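Local coordinates for protein putative methyltransferase (Porphyromonas gingivalis, PDB 3LL7) that is a putative methyltransferase that probably transfers methyl groups from S-adenosylmethionine to an acceptor that has not been established, at residues 150-153 / 154-158; 123-126 / 127-131; 274-277 / 278-282; 307-310 / 311-315. All blocks are in the same frame, centred on the assembly; numbering follows the deposited sequence. Where two conformers were deposited one is given.

Contact 1: residues 150-153 / 154-158; sequences GDFK and EYLPL
Phe-152 and Tyr-155 meet where the chain leaves strand 144-149 and tightens into a short 3-10 turn before helix 156-162. The amide N of Tyr-155 donates to Phe-152 O over 2.9 Å, and one residue earlier Glu-154 N donates to Asp-151 O at 2.8 Å. The Tyr-155 side chain then runs back along this turn. Its CB stands 3.8 Å from Phe-152 O. With CG anti to the carbonyl carbon (chi1 -64°), the ring swings back past the peptides before it, and CD2 comes 3.7 Å from Asp-151 O. Farther out, CE2 brings the ring edge to within 4.3 Å of Gly-150 CA. Glycine fits there because the ring lies close beside its backbone, and because its phi of 130° would jam a side chain against the preceding carbonyl. At the tip, OH bonds to the backbone O of Thr-149, while the ring also packs on Ile-121 and Leu-148. Phe-152 CD1 touches Leu-156 CD2 at 4.0 Å, and Phe-152 also packs on Leu-194. Asp-151 makes an Asx turn: its OD2 accepts from Lys-153 N, and from Lys-153 NZ at 2.7 Å, which approaches from above the carboxylate plane. Lys-153 bends at chi3 and chi4 to bring NZ back, with its CG over one face of the Phe-152 ring. With two donors on OD2 and Arg-123 NE on OD1, the Asp-151 carboxylate is probably kept ionised and held against rotation, which probably helps to hold the turn leading into the helix.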
loop_
_atom_site.group_PDB
_atom_site.type_symbol
_atom_site.label_atom_id
_atom_site.label_comp_id
_atom_site.label_asym_id
_atom_site.label_seq_id
_atom_site.Cartn_x
_atom_site.Cartn_y
_atom_site.Cartn_z
ATOM N N GLY A 150 -20.559 -11.640 -11.084
ATOM C CA GLY A 150 -20.163 -13.032 -11.335
ATOM C C GLY A 150 -18.666 -13.206 -11.449
ATOM O O GLY A 150 -17.913 -12.266 -11.256
ATOM N N ASP A 151 -18.229 -14.418 -11.765
ATOM C CA ASP A 151 -16.795 -14.654 -11.946
ATOM C C ASP A 151 -16.404 -14.250 -13.362
ATOM O O ASP A 151 -17.085 -14.616 -14.327
ATOM C CB ASP A 151 -16.450 -16.120 -11.669
ATOM C CG ASP A 151 -14.939 -16.350 -11.541
ATOM O OD1 ASP A 151 -14.440 -16.421 -10.385
ATOM O OD2 ASP A 151 -14.244 -16.411 -12.582
ATOM N N PHE A 152 -15.299 -13.509 -13.495
ATOM C CA PHE A 152 -14.823 -13.069 -14.823
ATOM C C PHE A 152 -14.628 -14.220 -15.824
ATOM O O PHE A 152 -14.626 -14.009 -17.038
ATOM C CB PHE A 152 -13.522 -12.255 -14.694
ATOM C CG PHE A 152 -12.288 -13.100 -14.506
ATOM C CD1 PHE A 152 -11.528 -13.500 -15.609
ATOM C CD2 PHE A 152 -11.895 -13.508 -13.237
ATOM C CE1 PHE A 152 -10.385 -14.307 -15.463
ATOM C CE2 PHE A 152 -10.745 -14.318 -13.073
ATOM C CZ PHE A 152 -9.997 -14.708 -14.183
ATOM N N LYS A 153 -14.452 -15.431 -15.317
ATOM C CA LYS A 153 -14.242 -16.575 -16.213
ATOM C C LYS A 153 -15.526 -16.935 -16.934
ATOM O O LYS A 153 -15.521 -17.753 -17.849
ATOM C CB LYS A 153 -13.671 -17.784 -15.476
ATOM C CG LYS A 153 -12.203 -17.605 -15.046
ATOM C CD LYS A 153 -11.607 -18.882 -14.438
ATOM C CE LYS A 153 -12.396 -19.363 -13.210
ATOM N NZ LYS A 153 -12.402 -18.359 -12.112
ATOM N N GLU A 154 -16.625 -16.309 -16.526
ATOM C CA GLU A 154 -17.880 -16.492 -17.237
ATOM C C GLU A 154 -18.076 -15.393 -18.286
ATOM O O GLU A 154 -18.987 -15.478 -19.099
ATOM C CB GLU A 154 -19.061 -16.586 -16.254
ATOM C CG GLU A 154 -19.121 -17.903 -15.457
ATOM C CD GLU A 154 -19.220 -19.158 -16.338
ATOM O OE1 GLU A 154 -20.073 -19.210 -17.261
ATOM O OE2 GLU A 154 -18.446 -20.113 -16.103
ATOM N N TYR A 155 -17.198 -14.391 -18.297
ATOM C CA TYR A 155 -17.306 -13.266 -19.229
ATOM C C TYR A 155 -16.117 -13.110 -20.199
ATOM O O TYR A 155 -15.876 -12.016 -20.753
ATOM C CB TYR A 155 -17.479 -11.970 -18.443
ATOM C CG TYR A 155 -18.757 -11.873 -17.635
ATOM C CD1 TYR A 155 -19.997 -11.709 -18.258
ATOM C CD2 TYR A 155 -18.716 -11.908 -16.236
ATOM C CE1 TYR A 155 -21.169 -11.595 -17.506
ATOM C CE2 TYR A 155 -19.877 -11.783 -15.474
ATOM C CZ TYR A 155 -21.097 -11.632 -16.115
ATOM O OH TYR A 155 -22.238 -11.513 -15.342
ATOM N N LEU A 156 -15.376 -14.186 -20.411
ATOM C CA LEU A 156 -14.162 -14.105 -21.236
ATOM C C LEU A 156 -14.416 -13.651 -22.680
ATOM O O LEU A 156 -13.674 -12.801 -23.183
ATOM C CB LEU A 156 -13.323 -15.395 -21.158
ATOM C CG LEU A 156 -12.740 -15.724 -19.771
ATOM C CD1 LEU A 156 -12.250 -17.161 -19.692
ATOM C CD2 LEU A 156 -11.618 -14.756 -19.363
ATOM N N PRO A 157 -15.472 -14.197 -23.358
ATOM C CA PRO A 157 -15.770 -13.650 -24.685
ATOM C C PRO A 157 -16.042 -12.136 -24.708
ATOM O O PRO A 157 -15.527 -11.451 -25.600
ATOM C CB PRO A 157 -17.032 -14.441 -25.131
ATOM C CG PRO A 157 -16.905 -15.750 -24.416
ATOM C CD PRO A 157 -16.353 -15.339 -23.037
ATOM N N LEU A 158 -16.815 -11.622 -23.754
ATOM C CA LEU A 158 -17.083 -10.174 -23.679
ATOM C C LEU A 158 -15.796 -9.372 -23.439
ATOM O O LEU A 158 -15.559 -8.335 -24.074
ATOM C CB LEU A 158 -18.098 -9.851 -22.585
ATOM C CG LEU A 158 -18.455 -8.381 -22.326
ATOM C CD1 LEU A 158 -19.555 -7.874 -23.277
ATOM C CD2 LEU A 158 -18.911 -8.227 -20.911
#

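Contact 2: residues 123-126 / 127-131; sequences RNDE and TAVAA
From Asn-124 onward the backbone winds straight into helix 125-138, with Ala-128 N donating to Asn-124 O at 2.9 Å and Val-129 N to Asp-125 O at 2.8 Å, followed by a weak bond from Ala-130 N to Glu-126 O. Asn-124 is the N-cap. Its CG stands anti to the backbone N (chi1 -175°), which folds the amide over the first turn, and OD1 accepts from Thr-127 N at 3.0 Å. That donor lies in the carbonyl plane, on a lone pair, and the bond is nearly straight at 165°. The two side chains cross at about a right angle, bringing Thr-127 OG1 also to 3.0 Å from Asn-124 OD1, although its proton may go to another acceptor. A short side chain ending in a carbonyl oxygen suits the cap, since it supplies an acceptor to a first-turn N-H that has no carbonyl of an earlier turn to bond to. Asp-125 and Val-129 lie side by side and point the same way; Val-129 CG2 sits 3.5 Å from Asp-125 OD1 and 3.3 Å from Asp-125 O. The acidic side chains of Asp-125 and Glu-126 fall in the opening turn, where the partial positive charge of the helix start should favour them. Ala-128 is small enough to bury its CB against Glu-122, and Thr-127 packs on both Tyr-120 and Glu-122. The capped helix thus begins directly after strand 117-122, opening a beta-alpha-beta crossover whose second parallel strand is 144-149, a unit characteristic of the Rossmann-like sheets of many methyltransferases.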
loop_
_atom_site.group_PDB
_atom_site.type_symbol
_atom_site.label_atom_id
_atom_site.label_comp_id
_atom_site.label_asym_id
_atom_site.label_seq_id
_atom_site.Cartn_x
_atom_site.Cartn_y
_atom_site.Cartn_z
ATOM N N ARG A 123 -17.528 -10.995 -8.238
ATOM C CA ARG A 123 -18.125 -12.312 -7.950
ATOM C C ARG A 123 -19.328 -12.265 -7.040
ATOM O O ARG A 123 -20.287 -13.006 -7.255
ATOM C CB ARG A 123 -17.092 -13.260 -7.319
ATOM C CG ARG A 123 -15.940 -13.630 -8.221
ATOM C CD ARG A 123 -15.013 -14.682 -7.563
ATOM N NE ARG A 123 -15.504 -16.047 -7.775
ATOM C CZ ARG A 123 -16.086 -16.801 -6.842
ATOM N NH1 ARG A 123 -16.250 -16.338 -5.605
ATOM N NH2 ARG A 123 -16.502 -18.027 -7.148
ATOM N N ASN A 124 -19.266 -11.414 -6.021
ATOM C CA ASN A 124 -20.257 -11.392 -4.958
ATOM C C ASN A 124 -21.415 -10.451 -5.286
ATOM O O ASN A 124 -21.230 -9.251 -5.354
ATOM C CB ASN A 124 -19.589 -10.938 -3.648
ATOM C CG ASN A 124 -20.524 -11.017 -2.470
ATOM O OD1 ASN A 124 -21.208 -10.052 -2.118
ATOM N ND2 ASN A 124 -20.581 -12.177 -1.859
ATOM N N ASP A 125 -22.591 -11.029 -5.494
ATOM C CA ASP A 125 -23.845 -10.326 -5.808
ATOM C C ASP A 125 -24.075 -9.085 -4.902
ATOM O O ASP A 125 -24.210 -7.961 -5.390
ATOM C CB ASP A 125 -24.957 -11.381 -5.686
ATOM C CG ASP A 125 -26.357 -10.842 -5.867
ATOM O OD1 ASP A 125 -26.576 -9.737 -6.434
ATOM O OD2 ASP A 125 -27.272 -11.612 -5.491
ATOM N N GLU A 126 -24.071 -9.286 -3.588
ATOM C CA GLU A 126 -24.258 -8.171 -2.641
ATOM C C GLU A 126 -23.309 -6.963 -2.874
ATOM O O GLU A 126 -23.750 -5.811 -2.943
ATOM C CB GLU A 126 -24.104 -8.688 -1.211
ATOM C CG GLU A 126 -24.415 -7.632 -0.154
ATOM C CD GLU A 126 -24.298 -8.184 1.255
ATOM O OE1 GLU A 126 -23.400 -8.992 1.518
ATOM O OE2 GLU A 126 -25.128 -7.829 2.083
ATOM N N THR A 127 -22.023 -7.255 -2.992
ATOM C CA THR A 127 -20.991 -6.251 -3.276
ATOM C C THR A 127 -21.246 -5.581 -4.617
ATOM O O THR A 127 -21.175 -4.368 -4.716
ATOM C CB THR A 127 -19.612 -6.904 -3.280
ATOM O OG1 THR A 127 -19.433 -7.586 -2.033
ATOM C CG2 THR A 127 -18.503 -5.853 -3.479
ATOM N N ALA A 128 -21.579 -6.382 -5.637
ATOM C CA ALA A 128 -21.852 -5.852 -6.968
ATOM C C ALA A 128 -23.066 -4.902 -6.991
ATOM O O ALA A 128 -23.053 -3.883 -7.683
ATOM C CB ALA A 128 -22.060 -7.032 -7.969
ATOM N N VAL A 129 -24.123 -5.247 -6.249
ATOM C CA VAL A 129 -25.327 -4.419 -6.173
ATOM C C VAL A 129 -24.943 -3.020 -5.657
ATOM O O VAL A 129 -25.400 -2.011 -6.207
ATOM C CB VAL A 129 -26.437 -5.047 -5.273
ATOM C CG1 VAL A 129 -27.590 -4.046 -5.072
ATOM C CG2 VAL A 129 -27.030 -6.327 -5.980
ATOM N N ALA A 130 -24.089 -2.981 -4.640
ATOM C CA ALA A 130 -23.705 -1.688 -4.059
ATOM C C ALA A 130 -22.886 -0.864 -5.081
ATOM O O ALA A 130 -23.069 0.362 -5.221
ATOM C CB ALA A 130 -22.921 -1.899 -2.775
ATOM N N ALA A 131 -21.985 -1.547 -5.784
ATOM C CA ALA A 131 -21.126 -0.908 -6.774
ATOM C C ALA A 131 -21.930 -0.380 -7.933
ATOM O O ALA A 131 -21.660 0.693 -8.467
ATOM C CB ALA A 131 -20.038 -1.874 -7.253
#

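Contact 3: residues 274-277 / 278-282; sequences FTME and EERSI
An N-cap opens helix 276-281: Thr-275 takes up the amide of Glu-278 through its hydroxyl, with Glu-278 N 3.1 Å from Thr-275 OG1. The oxygen reaches this amide because it sits between the backbone N and the carbonyl carbon, at chi1 62°. Threonine serves here since its hydroxyl can accept from the amide and still bind water. One water lies 3.0 Å from Thr-275 OG1 and donates to Glu-278 OE1 at 2.6 Å, so cap and third helical residue are joined twice. Extended beyond CG, Glu-278 runs back past the helix start, where OE1 comes 3.4 Å from Phe-274 CB and forms a salt bridge with Arg-313 of helix 307-314. The cap follows directly on strand 272-274, the edge of the large mixed sheet, whose Phe-274 pairs through its backbone with Ile-258; the helix is therefore the way out of that sheet toward the ferredoxin-like part of the chain. Here the Phe-274 ring presents an edge to Glu-279 CB. Behind the cap, Glu-279 N donates almost straight to Thr-275 O (175°) and Arg-280 N to Met-276 O at 2.8 Å. Met-276, present as selenomethionine, bends at chi2 and chi3 and lies across Arg-280. Its CB rests 4.0 Å above the guanidinium plane, over the centre, while the methyl CE lies obliquely off the NE and NH2 side, 3.5 Å from Arg-280 NE. A long, flexible chain of the methionine type packs there without forming a bond, and Arg-280 also makes a cation-pi contact with Trp-216.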
loop_
_atom_site.group_PDB
_atom_site.type_symbol
_atom_site.label_atom_id
_atom_site.label_comp_id
_atom_site.label_asym_id
_atom_site.label_seq_id
_atom_site.Cartn_x
_atom_site.Cartn_y
_atom_site.Cartn_z
ATOM N N PHE A 274 15.485 0.722 -9.651
ATOM C CA PHE A 274 16.701 -0.087 -9.772
ATOM C C PHE A 274 16.331 -1.484 -10.297
ATOM O O PHE A 274 15.160 -1.749 -10.594
ATOM C CB PHE A 274 17.440 -0.177 -8.398
ATOM C CG PHE A 274 16.765 -1.088 -7.400
ATOM C CD1 PHE A 274 17.399 -2.271 -6.992
ATOM C CD2 PHE A 274 15.488 -0.776 -6.860
ATOM C CE1 PHE A 274 16.769 -3.133 -6.076
ATOM C CE2 PHE A 274 14.864 -1.649 -5.967
ATOM C CZ PHE A 274 15.519 -2.840 -5.584
ATOM N N THR A 275 17.325 -2.367 -10.407
ATOM C CA THR A 275 17.093 -3.758 -10.803
ATOM C C THR A 275 17.861 -4.675 -9.877
ATOM O O THR A 275 18.849 -4.263 -9.255
ATOM C CB THR A 275 17.597 -4.041 -12.236
ATOM O OG1 THR A 275 19.016 -3.831 -12.298
ATOM C CG2 THR A 275 16.895 -3.147 -13.239
HETATM N N MSE A 276 17.419 -5.920 -9.776
HETATM C CA MSE A 276 18.084 -6.876 -8.921
HETATM C C MSE A 276 19.513 -7.111 -9.415
HETATM O O MSE A 276 20.422 -7.326 -8.595
HETATM C CB MSE A 276 17.323 -8.200 -8.865
HETATM C CG MSE A 276 16.080 -8.137 -7.975
HETATM SE SE MSE A 276 16.406 -7.260 -6.241
HETATM C CE MSE A 276 17.783 -8.353 -5.435
ATOM N N GLU A 277 19.702 -7.065 -10.740
ATOM C CA GLU A 277 21.027 -7.231 -11.338
ATOM C C GLU A 277 21.976 -6.165 -10.798
ATOM O O GLU A 277 23.131 -6.463 -10.464
ATOM C CB GLU A 277 20.984 -7.135 -12.863
ATOM C CG GLU A 277 22.351 -7.266 -13.498
ATOM C CD GLU A 277 22.326 -7.132 -14.996
ATOM O OE1 GLU A 277 21.461 -6.423 -15.535
ATOM O OE2 GLU A 277 23.190 -7.749 -15.646
ATOM N N GLU A 278 21.493 -4.919 -10.764
ATOM C CA GLU A 278 22.292 -3.809 -10.239
ATOM C C GLU A 278 22.601 -4.051 -8.782
ATOM O O GLU A 278 23.770 -4.001 -8.376
ATOM C CB GLU A 278 21.565 -2.464 -10.434
ATOM C CG GLU A 278 22.286 -1.272 -9.794
ATOM C CD GLU A 278 21.495 0.003 -9.978
ATOM O OE1 GLU A 278 20.266 -0.096 -10.261
ATOM O OE2 GLU A 278 22.090 1.091 -9.857
ATOM N N GLU A 279 21.575 -4.322 -7.973
ATOM C CA GLU A 279 21.779 -4.612 -6.545
ATOM C C GLU A 279 22.828 -5.692 -6.308
ATOM O O GLU A 279 23.660 -5.552 -5.441
ATOM C CB GLU A 279 20.461 -5.019 -5.874
ATOM C CG GLU A 279 20.538 -5.386 -4.368
ATOM C CD GLU A 279 20.923 -4.233 -3.424
ATOM O OE1 GLU A 279 20.812 -3.047 -3.811
ATOM O OE2 GLU A 279 21.293 -4.516 -2.250
ATOM N N ARG A 280 22.768 -6.761 -7.098
ATOM C CA ARG A 280 23.687 -7.893 -6.899
ATOM C C ARG A 280 25.119 -7.614 -7.360
ATOM O O ARG A 280 26.064 -8.141 -6.783
ATOM C CB ARG A 280 23.139 -9.106 -7.649
ATOM C CG ARG A 280 22.063 -9.798 -6.842
ATOM C CD ARG A 280 21.102 -10.618 -7.692
ATOM N NE ARG A 280 19.857 -10.778 -6.950
ATOM C CZ ARG A 280 18.864 -11.587 -7.294
ATOM N NH1 ARG A 280 18.961 -12.347 -8.380
ATOM N NH2 ARG A 280 17.778 -11.642 -6.534
ATOM N N SER A 281 25.234 -6.778 -8.394
ATOM C CA SER A 281 26.497 -6.474 -9.090
ATOM C C SER A 281 27.388 -5.452 -8.382
ATOM O O SER A 281 28.605 -5.462 -8.538
ATOM C CB SER A 281 26.201 -5.962 -10.498
ATOM O OG SER A 281 25.904 -4.573 -10.502
ATOM N N ILE A 282 26.763 -4.556 -7.628
ATOM C CA ILE A 282 27.440 -3.547 -6.827
ATOM C C ILE A 282 28.106 -4.153 -5.593
ATOM O O ILE A 282 27.591 -5.116 -5.011
ATOM C CB ILE A 282 26.357 -2.516 -6.345
ATOM C CG1 ILE A 282 25.969 -1.606 -7.521
ATOM C CG2 ILE A 282 26.800 -1.746 -5.082
ATOM C CD1 ILE A 282 24.690 -0.728 -7.151
HETATM O O HOH W 1 19.481 -0.903 -12.599
#

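Contact 4: residues 307-310 / 311-315; sequences FKTV and AYRLG
Thr-309 and Arg-313, one turn apart on helix 307-314, lie side by side and point the same way. Arg-313 N donates to Thr-309 O at 2.8 Å, and in the conformer described here the guanidinium folds down beside the threonine, with NH2 3.6 Å from Thr-309 CG2. Bends at chi2 (64°) and chi3 (83°) fold the arginine so that its guanidinium comes to this place; a second deposited conformer makes this detail less certain. Thr-309 splits its two branches: CG2, anti to the backbone N, faces the arginine, whereas OG1 turns to the carboxylate of Glu-279. Beta-branched and only modestly polar, the residue suits a buried site that needs one methyl and one hydroxyl.

On another flank, Val-310 and Leu-314 approach at a slant, CG1 of the valine 4.2 Å from CD1 of the leucine, while Val-310 itself packs on Phe-272 and Leu-301. Leu-314 N makes a weak bond of 3.2 Å to Val-310 O, consistent with a helix about to end, and Gly-315 follows with positive phi, a conformation glycine adopts readily. Tyr-312 N to Lys-308 O keeps regular helical geometry at 3.0 Å. The helix thus sets one apolar branch beside a cation, while NH2 of Arg-313 bonds to the Glu-278 carboxylate and to Ile-273 O, which probably holds the guanidinium in place in this conformer.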
loop_
_atom_site.group_PDB
_atom_site.type_symbol
_atom_site.label_atom_id
_atom_site.label_comp_id
_atom_site.label_asym_id
_atom_site.label_seq_id
_atom_site.Cartn_x
_atom_site.Cartn_y
_atom_site.Cartn_z
ATOM N N PHE A 307 19.318 -2.449 -0.776
ATOM C CA PHE A 307 20.190 -2.190 0.390
ATOM C C PHE A 307 21.523 -1.543 -0.010
ATOM O O PHE A 307 21.945 -0.504 0.566
ATOM C CB PHE A 307 20.448 -3.513 1.125
ATOM C CG PHE A 307 19.177 -4.260 1.557
ATOM C CD1 PHE A 307 18.199 -3.639 2.354
ATOM C CD2 PHE A 307 18.989 -5.588 1.193
ATOM C CE1 PHE A 307 17.029 -4.331 2.761
ATOM C CE2 PHE A 307 17.815 -6.304 1.584
ATOM C CZ PHE A 307 16.840 -5.662 2.371
ATOM N N LYS A 308 22.187 -2.150 -0.990
ATOM C CA LYS A 308 23.459 -1.655 -1.494
ATOM C C LYS A 308 23.271 -0.530 -2.492
ATOM O O LYS A 308 24.042 0.448 -2.498
ATOM C CB LYS A 308 24.245 -2.808 -2.118
ATOM C CG LYS A 308 24.584 -3.886 -1.109
ATOM C CD LYS A 308 24.654 -5.255 -1.818
ATOM C CE LYS A 308 25.760 -5.343 -2.796
ATOM N NZ LYS A 308 25.670 -6.612 -3.652
ATOM N N THR A 309 22.252 -0.657 -3.356
ATOM C CA THR A 309 22.061 0.343 -4.407
ATOM C C THR A 309 21.866 1.763 -3.842
ATOM O O THR A 309 22.372 2.724 -4.401
ATOM C CB THR A 309 20.888 -0.051 -5.320
ATOM O OG1 THR A 309 21.154 -1.369 -5.845
ATOM C CG2 THR A 309 20.799 0.872 -6.536
ATOM N N VAL A 310 21.155 1.891 -2.736
ATOM C CA VAL A 310 20.958 3.226 -2.165
ATOM C C VAL A 310 22.324 3.846 -1.822
ATOM O O VAL A 310 22.578 5.021 -2.109
ATOM C CB VAL A 310 20.032 3.211 -0.932
ATOM C CG1 VAL A 310 19.986 4.626 -0.259
ATOM C CG2 VAL A 310 18.616 2.764 -1.302
ATOM N N ALA A 311 23.224 3.049 -1.213
ATOM C CA ALA A 311 24.533 3.597 -0.797
ATOM C C ALA A 311 25.375 4.003 -2.035
ATOM O O ALA A 311 26.045 5.053 -2.053
ATOM C CB ALA A 311 25.281 2.545 0.055
ATOM N N TYR A 312 25.357 3.142 -3.040
ATOM C CA TYR A 312 26.136 3.335 -4.257
ATOM C C TYR A 312 25.599 4.535 -5.065
ATOM O O TYR A 312 26.386 5.317 -5.543
ATOM C CB TYR A 312 26.091 2.050 -5.124
ATOM C CG TYR A 312 27.026 2.107 -6.327
ATOM C CD1 TYR A 312 28.399 1.900 -6.164
ATOM C CD2 TYR A 312 26.548 2.398 -7.593
ATOM C CE1 TYR A 312 29.273 1.979 -7.245
ATOM C CE2 TYR A 312 27.413 2.455 -8.698
ATOM C CZ TYR A 312 28.773 2.255 -8.505
ATOM O OH TYR A 312 29.651 2.322 -9.574
ATOM N N ARG A 313 24.272 4.647 -5.172
ATOM C CA ARG A 313 23.590 5.717 -5.933
ATOM C C ARG A 313 23.819 7.101 -5.327
ATOM O O ARG A 313 23.837 8.111 -6.044
ATOM C CB ARG A 313 22.081 5.450 -5.987
ATOM C CG ARG A 313 21.395 6.015 -7.209
ATOM C CD ARG A 313 21.879 5.380 -8.495
ATOM N NE ARG A 313 21.225 4.118 -8.815
ATOM C CZ ARG A 313 19.917 3.959 -9.019
ATOM N NH1 ARG A 313 19.082 4.988 -8.907
ATOM N NH2 ARG A 313 19.447 2.750 -9.305
ATOM N N LEU A 314 24.004 7.131 -4.008
ATOM C CA LEU A 314 24.020 8.364 -3.264
ATOM C C LEU A 314 25.345 8.671 -2.579
ATOM O O LEU A 314 25.461 9.711 -1.962
ATOM C CB LEU A 314 22.849 8.411 -2.284
ATOM C CG LEU A 314 21.428 8.337 -2.863
ATOM C CD1 LEU A 314 20.431 8.500 -1.714
ATOM C CD2 LEU A 314 21.197 9.409 -3.958
ATOM N N GLY A 315 26.340 7.798 -2.743
ATOM C CA GLY A 315 27.680 8.029 -2.225
ATOM C C GLY A 315 27.732 7.992 -0.704
ATOM O O GLY A 315 28.373 8.832 -0.078
#

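From the N terminus the chain meets contact 2 first, then contact 1, contact 3 and contact 4. Each closes no more than a turn or two of backbone, and they follow in series with none enclosing or crossing another. Contacts 2 and 1 stand at the ends of adjoining parallel strands, 117-122 and 144-149, and touch through Arg-123 and Asp-151. Far from them, contacts 3 and 4 form a second pair, their centres about 10 Å apart: helix 276-281, leaving the large sheet, lies against helix 307-314 of the ferredoxin-like region. One pair thus belongs to the methyltransferase-like sheet, the other to its junction with the later part of the chain.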